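Local coordinates for agmatinase (Deinococcus radiodurans, PDB 1WOH), which probably hydrolyses agmatine to putrescine and urea at a centre of two manganese ions, as a member of the arginase (ureohydrolase) family, at residues R99-E102 / A103-V107; A51-A54 / L55-S59; L292-E295 / T296-E299; E92-L95 / A96-I100; A192-A196 / R197-I201. All coordinates share one frame; numbering follows the deposited sequence.

In the fold
From the N terminus, interaction 2 comes first and makes up helix 51-59. Interaction 4 starts helix 93-108 and interaction 1 carries it on; the two overlap on Arg-99 and Ile-100, and none of the five nests inside another. Interaction 5 caps helix 188-196 and turns the chain into strand 200-203, the outermost strand of the parallel sheet on that side within this chain. Interaction 3 lies last, in helix 284-302, against which helix 51-59 packs; the nearest atoms of interactions 2 and 3 are about 5 Å apart. Interactions 2 and 5 fall on opposite sides of the chain's centre, their centres about 34 Å apart. All belong to one arginase-type alpha/beta domain.

Interaction 1 (R99-E102 / A103-V107); sequences RITE and AARQV
Thr-101 and Arg-105 run alongside each other, with the methyl CG2 of Thr-101 beside the guanidinium and oblique to it; CG2 and NH1 are modelled too close together, so their exact spacing is doubtful. CG2 sits anti to the backbone N (chi1 of -61° for OG1), and that leaves OG1 beside the backbone N, among His-97 O of the preceding turn, Pro-126 O, its strongest partner, and Arg-129 NE, which can only donate. One residue further along, Glu-102 and Gln-106 meet with carboxylate and amide planes 51° apart. Here OE1 of Glu-102 lies 3.3 Å from NE2 of Gln-106, but the angle is too poor for a hydrogen bond. The CG of Gln-106 rests 3.1 Å from the backbone O of Glu-102. Arg-105 NH1 stays 4.3 Å from OE2 of Glu-102, too far for a salt bridge, so any attraction is probably modest. Behind these pairs runs the regular helix ladder, in which Arg-105 N donates to Thr-101 O at 2.9 Å and Gln-106 N to Glu-102 O at 3.1 Å. The contact is the middle and later part of helix 93-108. Arg-99 forms a salt bridge with Asp-154 of a neighbouring subunit, Ile-100, Ala-103 and Val-107 pack on strand 31-36, and Ile-100 and Ala-104 also touch helix 124-128.

Interaction 2 (A51-A54 / L55-S59); sequences APRA and LREAS
Leu-55 is packed closely on Ala-51: its CB and CG are both 3.3 Å from Ala-51 O, the same oxygen that takes the backbone N of Leu-55 at 2.8 Å, almost in line with the carbonyl. With the small residues Ala-51, Ala-54 and Ala-58 it makes up the compact, buried side of the helix.

Arg-56 leaves the helix in another direction. It runs back over Pro-52, its CG 3.3 Å from the carbonyl O of Pro-52 and its NH1 3.8 Å from the proline CB. The chain is extended from CG to NE, which carries the guanidinium back alongside Pro-52, where Asp-82 and Asp-85 take it in salt bridges.

The remaining side is looser and more polar. In Arg-53 the anti chi1 (-175°, CG opposite the backbone N) puts CG 3.6 Å from OE1 of Glu-57, and the bend at chi3 turns the guanidinium outward to a neighbouring subunit. Its NE and that oxygen stand 5.5 Å apart, so the opposite charges do not pair directly. A water in the plane of the Arg-53 guanidinium, at its edge, accepts from NE at 3.2 Å and weakly from Arg-56 NH1, bridging the two arginines. The outer end of Arg-53 is held by the carbonyls of Gly-11 and Pro-8 of the neighbouring subunit, so this polar side is also an interface. Helix 51-59 thus lies between that subunit and helix 284-302, on which Ala-54, Leu-55 and Ala-58 pack, with Arg-56 reaching strand 80-85.

Interaction 3 (L292-E295 / T296-E299); sequences LVME and TLCE
Leu-292 and Thr-296 pair one turn apart inside helix 284-302, the last helix of the arginase-type alpha/beta fold, in a local i to i+4 contact that is largely buried. It lies between helix 251-264, which meets Leu-292, Glu-295 and Thr-296, and strand 80-85, where Phe-80 touches Met-294 and Leu-297. The defining feature is a threonine hydroxyl turned back onto its own helix. OG1 of Thr-296 stands beside the backbone N (chi1 -64°) and donates to Leu-292 O at 2.7 Å. The same oxygen takes the backbone N of Thr-296 at 2.8 Å, and the two donors come from opposite faces of the carbonyl plane. One carbonyl therefore takes both hydrogen-bond donors, N and OG1, of a buried residue, while the Thr-296 side chain remains packed on Met-255 and Leu-258.

On the apolar side CD1 of Leu-297 rests against two residues of the previous turn, 4.2 Å from CG1 of Val-293 and 4.3 Å from the sulfur SD of Met-294.

The acidic pair Glu-295 and Glu-299 behaves differently. OE1 of Glu-295 and OE2 of Glu-299 are 4.8 Å apart, a like-charged pair whose repulsion is probably eased by positive partners: Arg-291 forms a salt bridge with Glu-295, which Tyr-251 also hydrogen-bonds, and Arg-74 forms one with Glu-299. Between the two carboxylates sits one water, donating to Glu-295 OE1 and to Glu-299 OE2, each at 2.8 Å.

Interaction 4 (E92-L95 / A96-I100); sequences EPQL and AHDRI
The first turn of helix 93-108 begins here, with Glu-92 at the N-cap position and Pro-93 as the first helical residue, where the missing amide hydrogen costs no helix bond. The carbonyl O of Glu-92 takes the N of Ala-96 at 3.0 Å. Pro-93 O then does double duty: it accepts the N of His-97 at 2.8 Å and also lies over one face of the His-97 imidazole, 3.0 Å above the ring plane and toward its rim. The ring reaches that place because CG stands beside the backbone N (chi1 -66°), which folds it back over the turn before. ND1 is 3.4 Å from Pro-93 O but badly angled for a bond, so the contact is of carbonyl over ring face. His-97 also meets Trp-157 edge-to-face. Farther along, the methyl CD2 of Leu-95 lies over one face of the Arg-99 guanidinium, offset toward the rim and 3.8 Å from NH2, while CD1 is 3.9 Å from NE. That NH2 is the one in the salt bridge to Asp-154 of a neighbouring subunit, and NH1 bonds Ile-87 O. With CG anti to the backbone N, Leu-95 leans along the helix toward the arginine. Asp-98 turns to a salt bridge with Arg-129, and Glu-92 hydrogen-bonds Thr-155 of the neighbouring subunit. The turn packs on helix 124-128 through His-97 and Ile-100, both touching Pro-126.

Interaction 5 (A192-A196 / R197-I201); sequences AAARA and RGHTI
The guanidinium of Arg-195 carries the CD1 methyl of Ile-201 over the centre of one face, 3.9 Å above the plane, and the two side chains cross at about a right angle. Ile-201 also brings its CB to 3.8 Å from NH1 and its CG2 to 3.9 Å from NH2, so the branched residue covers much of that face. Arg-195 gets there with a chain extended from CG to NE, beyond a chi1 of -69°, that runs back alongside the helix, where Ile-201 of the returning strand meets it.

Between them the backbone makes a Schellman motif, which ends helix 188-196. Gly-198, with a positive phi of 88° that glycine adopts readily, sends its N to Arg-195 O at 2.9 Å, while His-199 N reaches back to Ala-194 O, also at 2.9 Å. Ala-194 O takes a second donor, Arg-197 N, from the opposite face of its plane. Ala-194 CB meets Ile-201 CD1 at 4.3 Å, and the strand beginning at Thr-200 joins strand 173-181 to complete a beta-alpha-beta unit.

One water bridges the helix end, donating to Arg-195 O and His-199 O; a second ties the Arg-195 guanidinium to the strand, accepting from NH2 and donating to Ile-201 O. The chemistry implies that the flat face of the guanidinium, which offers no N-H, lies against the isoleucine while a water links its edge to the strand backbone, with no acidic partner within this turn.

Interaction 1 (R99-E102 / A103-V107)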
loop_
_atom_site.group_PDB
_atom_site.type_symbol
_atom_site.label_atom_id
_atom_site.label_comp_id
_atom_site.label_asym_id
_atom_site.label_seq_id
_atom_site.Cartn_x
_atom_site.Cartn_y
_atom_site.Cartn_z
ATOM N N ARG A 99 -18.052 -14.807 -26.639
ATOM C CA ARG A 99 -19.014 -14.417 -25.618
ATOM C C ARG A 99 -19.132 -12.902 -25.498
ATOM O O ARG A 99 -20.225 -12.376 -25.275
ATOM C CB ARG A 99 -18.644 -15.029 -24.272
ATOM C CG ARG A 99 -18.903 -16.520 -24.234
ATOM C CD ARG A 99 -18.911 -17.044 -22.825
ATOM N NE ARG A 99 -18.992 -18.501 -22.797
ATOM C CZ ARG A 99 -18.617 -19.233 -21.757
ATOM N NH1 ARG A 99 -18.141 -18.636 -20.671
ATOM N NH2 ARG A 99 -18.701 -20.553 -21.804
ATOM N N ILE A 100 -18.012 -12.206 -25.657
ATOM C CA ILE A 100 -17.995 -10.746 -25.583
ATOM C C ILE A 100 -18.795 -10.142 -26.741
ATOM O O ILE A 100 -19.597 -9.226 -26.547
ATOM C CB ILE A 100 -16.542 -10.215 -25.625
ATOM C CG1 ILE A 100 -15.802 -10.663 -24.359
ATOM C CG2 ILE A 100 -16.535 -8.696 -25.731
ATOM C CD1 ILE A 100 -14.296 -10.483 -24.416
ATOM N N THR A 101 -18.576 -10.660 -27.947
ATOM C CA THR A 101 -19.295 -10.172 -29.118
ATOM C C THR A 101 -20.798 -10.415 -29.001
ATOM O O THR A 101 -21.608 -9.540 -29.329
ATOM C CB THR A 101 -18.798 -10.853 -30.408
ATOM O OG1 THR A 101 -17.407 -10.563 -30.594
ATOM C CG2 THR A 101 -19.592 -10.346 -31.620
ATOM N N GLU A 102 -21.171 -11.602 -28.532
ATOM C CA GLU A 102 -22.581 -11.941 -28.388
ATOM C C GLU A 102 -23.264 -11.043 -27.364
ATOM O O GLU A 102 -24.346 -10.517 -27.618
ATOM C CB GLU A 102 -22.744 -13.413 -27.994
ATOM C CG GLU A 102 -24.193 -13.841 -27.748
ATOM C CD GLU A 102 -25.108 -13.595 -28.945
ATOM O OE1 GLU A 102 -26.335 -13.803 -28.811
ATOM O OE2 GLU A 102 -24.608 -13.198 -30.019
ATOM N N ALA A 103 -22.631 -10.861 -26.209
ATOM C CA ALA A 103 -23.203 -10.017 -25.173
ATOM C C ALA A 103 -23.300 -8.574 -25.656
ATOM O O ALA A 103 -24.292 -7.896 -25.401
ATOM C CB ALA A 103 -22.362 -10.095 -23.902
ATOM N N ALA A 104 -22.269 -8.106 -26.355
ATOM C CA ALA A 104 -22.254 -6.736 -26.861
ATOM C C ALA A 104 -23.382 -6.537 -27.874
ATOM O O ALA A 104 -24.056 -5.511 -27.859
ATOM C CB ALA A 104 -20.907 -6.422 -27.494
ATOM N N ARG A 105 -23.584 -7.514 -28.751
ATOM C CA ARG A 105 -24.658 -7.420 -29.740
ATOM C C ARG A 105 -26.012 -7.310 -29.052
ATOM O O ARG A 105 -26.859 -6.503 -29.453
ATOM C CB ARG A 105 -24.683 -8.646 -30.658
ATOM C CG ARG A 105 -23.659 -8.641 -31.773
ATOM C CD ARG A 105 -24.219 -9.360 -32.995
ATOM N NE ARG A 105 -23.228 -9.526 -34.055
ATOM C CZ ARG A 105 -22.243 -10.416 -34.017
ATOM N NH1 ARG A 105 -22.122 -11.222 -32.972
ATOM N NH2 ARG A 105 -21.383 -10.503 -35.023
ATOM N N GLN A 106 -26.219 -8.132 -28.028
ATOM C CA GLN A 106 -27.478 -8.130 -27.291
ATOM C C GLN A 106 -27.705 -6.805 -26.574
ATOM O O GLN A 106 -28.823 -6.290 -26.548
ATOM C CB GLN A 106 -27.505 -9.274 -26.278
ATOM C CG GLN A 106 -27.334 -10.653 -26.899
ATOM C CD GLN A 106 -27.390 -11.766 -25.872
ATOM O OE1 GLN A 106 -26.778 -11.675 -24.805
ATOM N NE2 GLN A 106 -28.120 -12.831 -26.191
ATOM N N VAL A 107 -26.649 -6.258 -25.987
ATOM C CA VAL A 107 -26.756 -4.991 -25.282
ATOM C C VAL A 107 -26.982 -3.843 -26.261
ATOM O O VAL A 107 -27.808 -2.956 -26.021
ATOM C CB VAL A 107 -25.490 -4.724 -24.434
ATOM C CG1 VAL A 107 -25.463 -3.266 -23.958
ATOM C CG2 VAL A 107 -25.481 -5.669 -23.244
#

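Interaction 2 (A51-A54 / L55-S59)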
loop_
_atom_site.group_PDB
_atom_site.type_symbol
_atom_site.label_atom_id
_atom_site.label_comp_id
_atom_site.label_asym_id
_atom_site.label_seq_id
_atom_site.Cartn_x
_atom_site.Cartn_y
_atom_site.Cartn_z
ATOM N N ALA A 51 -11.138 -3.674 -13.183
ATOM C CA ALA A 51 -11.576 -2.345 -13.584
ATOM C C ALA A 51 -13.087 -2.161 -13.706
ATOM O O ALA A 51 -13.623 -1.144 -13.268
ATOM C CB ALA A 51 -10.901 -1.939 -14.881
ATOM N N PRO A 52 -13.793 -3.126 -14.314
ATOM C CA PRO A 52 -15.244 -2.930 -14.421
ATOM C C PRO A 52 -15.871 -2.689 -13.058
ATOM O O PRO A 52 -16.706 -1.797 -12.895
ATOM C CB PRO A 52 -15.720 -4.231 -15.065
ATOM C CG PRO A 52 -14.549 -4.614 -15.929
ATOM C CD PRO A 52 -13.377 -4.359 -15.004
ATOM N N ARG A 53 -15.450 -3.475 -12.073
ATOM C CA ARG A 53 -15.981 -3.345 -10.720
ATOM C C ARG A 53 -15.595 -2.008 -10.094
ATOM O O ARG A 53 -16.429 -1.319 -9.503
ATOM C CB ARG A 53 -15.484 -4.508 -9.852
ATOM C CG ARG A 53 -16.068 -4.551 -8.453
ATOM C CD ARG A 53 -15.854 -5.925 -7.828
ATOM N NE ARG A 53 -16.605 -6.965 -8.532
ATOM C CZ ARG A 53 -16.465 -8.268 -8.307
ATOM N NH1 ARG A 53 -15.596 -8.697 -7.395
ATOM N NH2 ARG A 53 -17.195 -9.145 -8.987
ATOM N N ALA A 54 -14.329 -1.629 -10.227
ATOM C CA ALA A 54 -13.867 -0.364 -9.676
ATOM C C ALA A 54 -14.581 0.817 -10.328
ATOM O O ALA A 54 -14.891 1.811 -9.664
ATOM C CB ALA A 54 -12.367 -0.230 -9.866
ATOM N N LEU A 55 -14.843 0.710 -11.627
ATOM C CA LEU A 55 -15.519 1.786 -12.346
ATOM C C LEU A 55 -16.957 1.954 -11.868
ATOM O O LEU A 55 -17.457 3.075 -11.797
ATOM C CB LEU A 55 -15.475 1.525 -13.856
ATOM C CG LEU A 55 -14.106 1.840 -14.481
ATOM C CD1 LEU A 55 -13.980 1.199 -15.859
ATOM C CD2 LEU A 55 -13.932 3.355 -14.569
ATOM N N ARG A 56 -17.623 0.844 -11.554
ATOM C CA ARG A 56 -18.993 0.905 -11.051
ATOM C C ARG A 56 -18.973 1.586 -9.685
ATOM O O ARG A 56 -19.740 2.517 -9.425
ATOM C CB ARG A 56 -19.590 -0.502 -10.924
ATOM C CG ARG A 56 -19.839 -1.197 -12.263
ATOM C CD ARG A 56 -20.511 -2.554 -12.073
ATOM N NE ARG A 56 -21.042 -3.070 -13.331
ATOM C CZ ARG A 56 -20.452 -3.987 -14.091
ATOM N NH1 ARG A 56 -19.284 -4.522 -13.730
ATOM N NH2 ARG A 56 -21.036 -4.378 -15.219
ATOM N N GLU A 57 -18.089 1.124 -8.810
ATOM C CA GLU A 57 -17.977 1.718 -7.485
ATOM C C GLU A 57 -17.709 3.217 -7.613
ATOM O O GLU A 57 -18.359 4.033 -6.955
ATOM C CB GLU A 57 -16.840 1.049 -6.703
ATOM C CG GLU A 57 -17.050 -0.439 -6.471
ATOM C CD GLU A 57 -15.830 -1.130 -5.877
ATOM O OE1 GLU A 57 -15.908 -2.348 -5.624
ATOM O OE2 GLU A 57 -14.795 -0.464 -5.667
ATOM N N ALA A 58 -16.766 3.584 -8.476
ATOM C CA ALA A 58 -16.430 4.995 -8.654
ATOM C C ALA A 58 -17.557 5.815 -9.288
ATOM O O ALA A 58 -17.654 7.021 -9.054
ATOM C CB ALA A 58 -15.159 5.128 -9.492
ATOM N N SER A 59 -18.401 5.171 -10.085
ATOM C CA SER A 59 -19.491 5.885 -10.744
ATOM C C SER A 59 -20.561 6.350 -9.762
ATOM O O SER A 59 -21.390 7.198 -10.103
ATOM C CB SER A 59 -20.137 5.018 -11.825
ATOM O OG SER A 59 -20.921 3.986 -11.263
HETATM O O HOH W 1 -18.568 -5.808 -10.748
#

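Interaction 3 (L292-E295 / T296-E299)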
loop_
_atom_site.group_PDB
_atom_site.type_symbol
_atom_site.label_atom_id
_atom_site.label_comp_id
_atom_site.label_asym_id
_atom_site.label_seq_id
_atom_site.Cartn_x
_atom_site.Cartn_y
_atom_site.Cartn_z
ATOM N N LEU A 292 -15.111 10.601 -16.456
ATOM C CA LEU A 292 -14.898 10.830 -17.878
ATOM C C LEU A 292 -16.014 10.169 -18.677
ATOM O O LEU A 292 -16.530 10.747 -19.635
ATOM C CB LEU A 292 -13.548 10.254 -18.342
ATOM C CG LEU A 292 -13.189 10.662 -19.776
ATOM C CD1 LEU A 292 -12.446 11.995 -19.732
ATOM C CD2 LEU A 292 -12.296 9.624 -20.441
ATOM N N VAL A 293 -16.385 8.949 -18.294
ATOM C CA VAL A 293 -17.442 8.248 -19.014
ATOM C C VAL A 293 -18.749 9.015 -18.872
ATOM O O VAL A 293 -19.451 9.250 -19.863
ATOM C CB VAL A 293 -17.641 6.805 -18.491
ATOM C CG1 VAL A 293 -18.866 6.178 -19.145
ATOM C CG2 VAL A 293 -16.402 5.956 -18.807
ATOM N N MET A 294 -19.066 9.426 -17.646
ATOM C CA MET A 294 -20.305 10.159 -17.410
ATOM C C MET A 294 -20.315 11.520 -18.100
ATOM O O MET A 294 -21.344 11.934 -18.643
ATOM C CB MET A 294 -20.560 10.343 -15.904
ATOM C CG MET A 294 -20.882 9.053 -15.143
ATOM S SD MET A 294 -22.082 7.977 -15.949
ATOM C CE MET A 294 -23.599 9.002 -15.827
ATOM N N GLU A 295 -19.185 12.218 -18.082
ATOM C CA GLU A 295 -19.126 13.517 -18.733
ATOM C C GLU A 295 -19.223 13.335 -20.242
ATOM O O GLU A 295 -19.854 14.135 -20.936
ATOM C CB GLU A 295 -17.839 14.265 -18.379
ATOM C CG GLU A 295 -17.783 15.668 -18.995
ATOM C CD GLU A 295 -16.674 16.529 -18.423
ATOM O OE1 GLU A 295 -16.511 17.678 -18.884
ATOM O OE2 GLU A 295 -15.962 16.061 -17.514
ATOM N N THR A 296 -18.608 12.277 -20.763
ATOM C CA THR A 296 -18.680 12.043 -22.199
ATOM C C THR A 296 -20.133 11.814 -22.607
ATOM O O THR A 296 -20.589 12.342 -23.622
ATOM C CB THR A 296 -17.817 10.836 -22.619
ATOM O OG1 THR A 296 -16.438 11.130 -22.353
ATOM C CG2 THR A 296 -17.981 10.555 -24.109
ATOM N N LEU A 297 -20.863 11.038 -21.816
ATOM C CA LEU A 297 -22.267 10.785 -22.119
ATOM C C LEU A 297 -23.078 12.085 -22.071
ATOM O O LEU A 297 -24.033 12.254 -22.833
ATOM C CB LEU A 297 -22.845 9.760 -21.145
ATOM C CG LEU A 297 -22.289 8.339 -21.297
ATOM C CD1 LEU A 297 -22.765 7.468 -20.145
ATOM C CD2 LEU A 297 -22.730 7.752 -22.629
ATOM N N CYS A 298 -22.705 12.999 -21.179
ATOM C CA CYS A 298 -23.412 14.279 -21.096
ATOM C C CYS A 298 -23.266 14.968 -22.439
ATOM O O CYS A 298 -24.234 15.484 -22.996
ATOM C CB CYS A 298 -22.802 15.189 -20.029
ATOM S SG CYS A 298 -23.235 14.806 -18.344
ATOM N N GLU A 299 -22.035 14.976 -22.945
ATOM C CA GLU A 299 -21.737 15.598 -24.223
ATOM C C GLU A 299 -22.478 14.878 -25.340
ATOM O O GLU A 299 -23.074 15.514 -26.205
ATOM C CB GLU A 299 -20.230 15.562 -24.496
ATOM C CG GLU A 299 -19.369 16.372 -23.523
ATOM C CD GLU A 299 -19.639 17.868 -23.591
ATOM O OE1 GLU A 299 -20.144 18.336 -24.632
ATOM O OE2 GLU A 299 -19.330 18.580 -22.608
HETATM O O HOH W 2 -16.733 18.062 -21.684
#

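Interaction 4 (E92-L95 / A96-I100)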
loop_
_atom_site.group_PDB
_atom_site.type_symbol
_atom_site.label_atom_id
_atom_site.label_comp_id
_atom_site.label_asym_id
_atom_site.label_seq_id
_atom_site.Cartn_x
_atom_site.Cartn_y
_atom_site.Cartn_z
ATOM N N GLU A 92 -8.896 -19.807 -22.752
ATOM C CA GLU A 92 -9.804 -19.896 -23.902
ATOM C C GLU A 92 -10.129 -18.527 -24.506
ATOM O O GLU A 92 -11.295 -18.129 -24.574
ATOM C CB GLU A 92 -11.108 -20.564 -23.464
ATOM C CG GLU A 92 -10.931 -21.889 -22.737
ATOM C CD GLU A 92 -10.281 -22.953 -23.597
ATOM O OE1 GLU A 92 -10.661 -23.075 -24.779
ATOM O OE2 GLU A 92 -9.400 -23.680 -23.086
ATOM N N PRO A 93 -9.111 -17.795 -24.973
ATOM C CA PRO A 93 -9.373 -16.474 -25.553
ATOM C C PRO A 93 -10.412 -16.406 -26.675
ATOM O O PRO A 93 -11.226 -15.482 -26.713
ATOM C CB PRO A 93 -7.983 -16.010 -26.001
ATOM C CG PRO A 93 -7.235 -17.294 -26.219
ATOM C CD PRO A 93 -7.678 -18.129 -25.050
ATOM N N GLN A 94 -10.398 -17.376 -27.584
ATOM C CA GLN A 94 -11.355 -17.357 -28.684
ATOM C C GLN A 94 -12.784 -17.484 -28.173
ATOM O O GLN A 94 -13.685 -16.813 -28.679
ATOM C CB GLN A 94 -11.042 -18.479 -29.676
ATOM C CG GLN A 94 -11.816 -18.376 -30.976
ATOM C CD GLN A 94 -11.256 -19.288 -32.049
ATOM O OE1 GLN A 94 -10.075 -19.203 -32.398
ATOM N NE2 GLN A 94 -12.102 -20.168 -32.583
ATOM N N LEU A 95 -12.994 -18.347 -27.180
ATOM C CA LEU A 95 -14.324 -18.521 -26.599
ATOM C C LEU A 95 -14.718 -17.222 -25.900
ATOM O O LEU A 95 -15.860 -16.764 -25.997
ATOM C CB LEU A 95 -14.330 -19.670 -25.583
ATOM C CG LEU A 95 -15.611 -19.838 -24.755
ATOM C CD1 LEU A 95 -16.813 -20.041 -25.678
ATOM C CD2 LEU A 95 -15.458 -21.017 -23.805
ATOM N N ALA A 96 -13.761 -16.626 -25.194
ATOM C CA ALA A 96 -14.022 -15.378 -24.492
ATOM C C ALA A 96 -14.475 -14.335 -25.515
ATOM O O ALA A 96 -15.461 -13.627 -25.299
ATOM C CB ALA A 96 -12.758 -14.907 -23.766
ATOM N N HIS A 97 -13.758 -14.254 -26.636
ATOM C CA HIS A 97 -14.094 -13.307 -27.697
ATOM C C HIS A 97 -15.528 -13.497 -28.191
ATOM O O HIS A 97 -16.273 -12.532 -28.359
ATOM C CB HIS A 97 -13.138 -13.470 -28.885
ATOM C CG HIS A 97 -11.716 -13.109 -28.579
ATOM N ND1 HIS A 97 -10.674 -13.423 -29.424
ATOM C CD2 HIS A 97 -11.164 -12.455 -27.527
ATOM C CE1 HIS A 97 -9.541 -12.980 -28.906
ATOM N NE2 HIS A 97 -9.810 -12.388 -27.756
ATOM N N ASP A 98 -15.913 -14.744 -28.435
ATOM C CA ASP A 98 -17.255 -15.005 -28.928
ATOM C C ASP A 98 -18.310 -14.577 -27.919
ATOM O O ASP A 98 -19.340 -14.027 -28.294
ATOM C CB ASP A 98 -17.419 -16.486 -29.284
ATOM C CG ASP A 98 -16.542 -16.899 -30.458
ATOM O OD1 ASP A 98 -16.110 -16.011 -31.226
ATOM O OD2 ASP A 98 -16.292 -18.112 -30.626
ATOM N N ARG A 99 -18.052 -14.807 -26.639
ATOM C CA ARG A 99 -19.014 -14.417 -25.618
ATOM C C ARG A 99 -19.132 -12.902 -25.498
ATOM O O ARG A 99 -20.225 -12.376 -25.275
ATOM C CB ARG A 99 -18.644 -15.029 -24.272
ATOM C CG ARG A 99 -18.903 -16.520 -24.234
ATOM C CD ARG A 99 -18.911 -17.044 -22.825
ATOM N NE ARG A 99 -18.992 -18.501 -22.797
ATOM C CZ ARG A 99 -18.617 -19.233 -21.757
ATOM N NH1 ARG A 99 -18.141 -18.636 -20.671
ATOM N NH2 ARG A 99 -18.701 -20.553 -21.804
ATOM N N ILE A 100 -18.012 -12.206 -25.657
ATOM C CA ILE A 100 -17.995 -10.746 -25.583
ATOM C C ILE A 100 -18.795 -10.142 -26.741
ATOM O O ILE A 100 -19.597 -9.226 -26.547
ATOM C CB ILE A 100 -16.542 -10.215 -25.625
ATOM C CG1 ILE A 100 -15.802 -10.663 -24.359
ATOM C CG2 ILE A 100 -16.535 -8.696 -25.731
ATOM C CD1 ILE A 100 -14.296 -10.483 -24.416
#

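Interaction 5 (A192-A196 / R197-I201)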
loop_
_atom_site.group_PDB
_atom_site.type_symbol
_atom_site.label_atom_id
_atom_site.label_comp_id
_atom_site.label_asym_id
_atom_site.label_seq_id
_atom_site.Cartn_x
_atom_site.Cartn_y
_atom_site.Cartn_z
ATOM N N ALA A 192 3.057 1.936 -40.330
ATOM C CA ALA A 192 3.006 2.038 -41.784
ATOM C C ALA A 192 1.708 1.452 -42.345
ATOM O O ALA A 192 1.138 1.994 -43.295
ATOM C CB ALA A 192 4.214 1.334 -42.399
ATOM N N ALA A 193 1.241 0.346 -41.771
ATOM C CA ALA A 193 0.006 -0.267 -42.239
ATOM C C ALA A 193 -1.167 0.661 -41.941
ATOM O O ALA A 193 -2.060 0.835 -42.772
ATOM C CB ALA A 193 -0.212 -1.623 -41.564
ATOM N N ALA A 194 -1.167 1.255 -40.752
ATOM C CA ALA A 194 -2.248 2.164 -40.389
ATOM C C ALA A 194 -2.255 3.369 -41.333
ATOM O O ALA A 194 -3.313 3.783 -41.801
ATOM C CB ALA A 194 -2.089 2.630 -38.942
ATOM N N ARG A 195 -1.081 3.929 -41.612
ATOM C CA ARG A 195 -1.003 5.083 -42.506
ATOM C C ARG A 195 -1.425 4.704 -43.927
ATOM O O ARG A 195 -2.130 5.461 -44.596
ATOM C CB ARG A 195 0.417 5.660 -42.537
ATOM C CG ARG A 195 0.859 6.330 -41.240
ATOM C CD ARG A 195 2.179 7.054 -41.436
ATOM N NE ARG A 195 2.709 7.612 -40.197
ATOM C CZ ARG A 195 2.133 8.592 -39.506
ATOM N NH1 ARG A 195 0.995 9.133 -39.926
ATOM N NH2 ARG A 195 2.707 9.038 -38.396
ATOM N N ALA A 196 -0.998 3.529 -44.381
ATOM C CA ALA A 196 -1.325 3.069 -45.726
ATOM C C ALA A 196 -2.821 2.806 -45.908
ATOM O O ALA A 196 -3.317 2.797 -47.036
ATOM C CB ALA A 196 -0.515 1.814 -46.065
ATOM N N ARG A 197 -3.529 2.593 -44.798
ATOM C CA ARG A 197 -4.975 2.351 -44.808
ATOM C C ARG A 197 -5.733 3.673 -44.679
ATOM O O ARG A 197 -6.968 3.689 -44.645
ATOM C CB ARG A 197 -5.398 1.455 -43.637
ATOM C CG ARG A 197 -4.956 0.017 -43.718
ATOM C CD ARG A 197 -5.464 -0.753 -42.510
ATOM N NE ARG A 197 -6.920 -0.854 -42.489
ATOM C CZ ARG A 197 -7.602 -1.936 -42.851
ATOM N NH1 ARG A 197 -6.963 -3.023 -43.261
ATOM N NH2 ARG A 197 -8.927 -1.929 -42.806
ATOM N N GLY A 198 -4.991 4.769 -44.574
ATOM C CA GLY A 198 -5.616 6.074 -44.454
ATOM C C GLY A 198 -5.934 6.484 -43.026
ATOM O O GLY A 198 -6.522 7.545 -42.803
ATOM N N HIS A 199 -5.558 5.657 -42.053
ATOM C CA HIS A 199 -5.835 5.997 -40.656
ATOM C C HIS A 199 -5.113 7.292 -40.289
ATOM O O HIS A 199 -4.087 7.642 -40.878
ATOM C CB HIS A 199 -5.388 4.868 -39.724
ATOM C CG HIS A 199 -6.238 3.635 -39.805
ATOM N ND1 HIS A 199 -7.186 3.440 -40.786
ATOM C CD2 HIS A 199 -6.267 2.526 -39.029
ATOM C CE1 HIS A 199 -7.764 2.264 -40.610
ATOM N NE2 HIS A 199 -7.224 1.689 -39.549
ATOM N N THR A 200 -5.658 8.004 -39.309
ATOM C CA THR A 200 -5.075 9.265 -38.866
ATOM C C THR A 200 -4.355 9.074 -37.540
ATOM O O THR A 200 -4.944 8.630 -36.556
ATOM C CB THR A 200 -6.165 10.340 -38.713
ATOM O OG1 THR A 200 -6.860 10.480 -39.959
ATOM C CG2 THR A 200 -5.551 11.685 -38.331
ATOM N N ILE A 201 -3.073 9.410 -37.533
ATOM C CA ILE A 201 -2.238 9.265 -36.354
ATOM C C ILE A 201 -1.889 10.641 -35.809
ATOM O O ILE A 201 -1.225 11.429 -36.478
ATOM C CB ILE A 201 -0.945 8.494 -36.717
ATOM C CG1 ILE A 201 -1.306 7.067 -37.133
ATOM C CG2 ILE A 201 0.029 8.508 -35.550
ATOM C CD1 ILE A 201 -0.103 6.186 -37.442
HETATM O O HOH W 3 -2.760 8.014 -43.223
HETATM O O HOH W 4 1.156 11.702 -37.986
#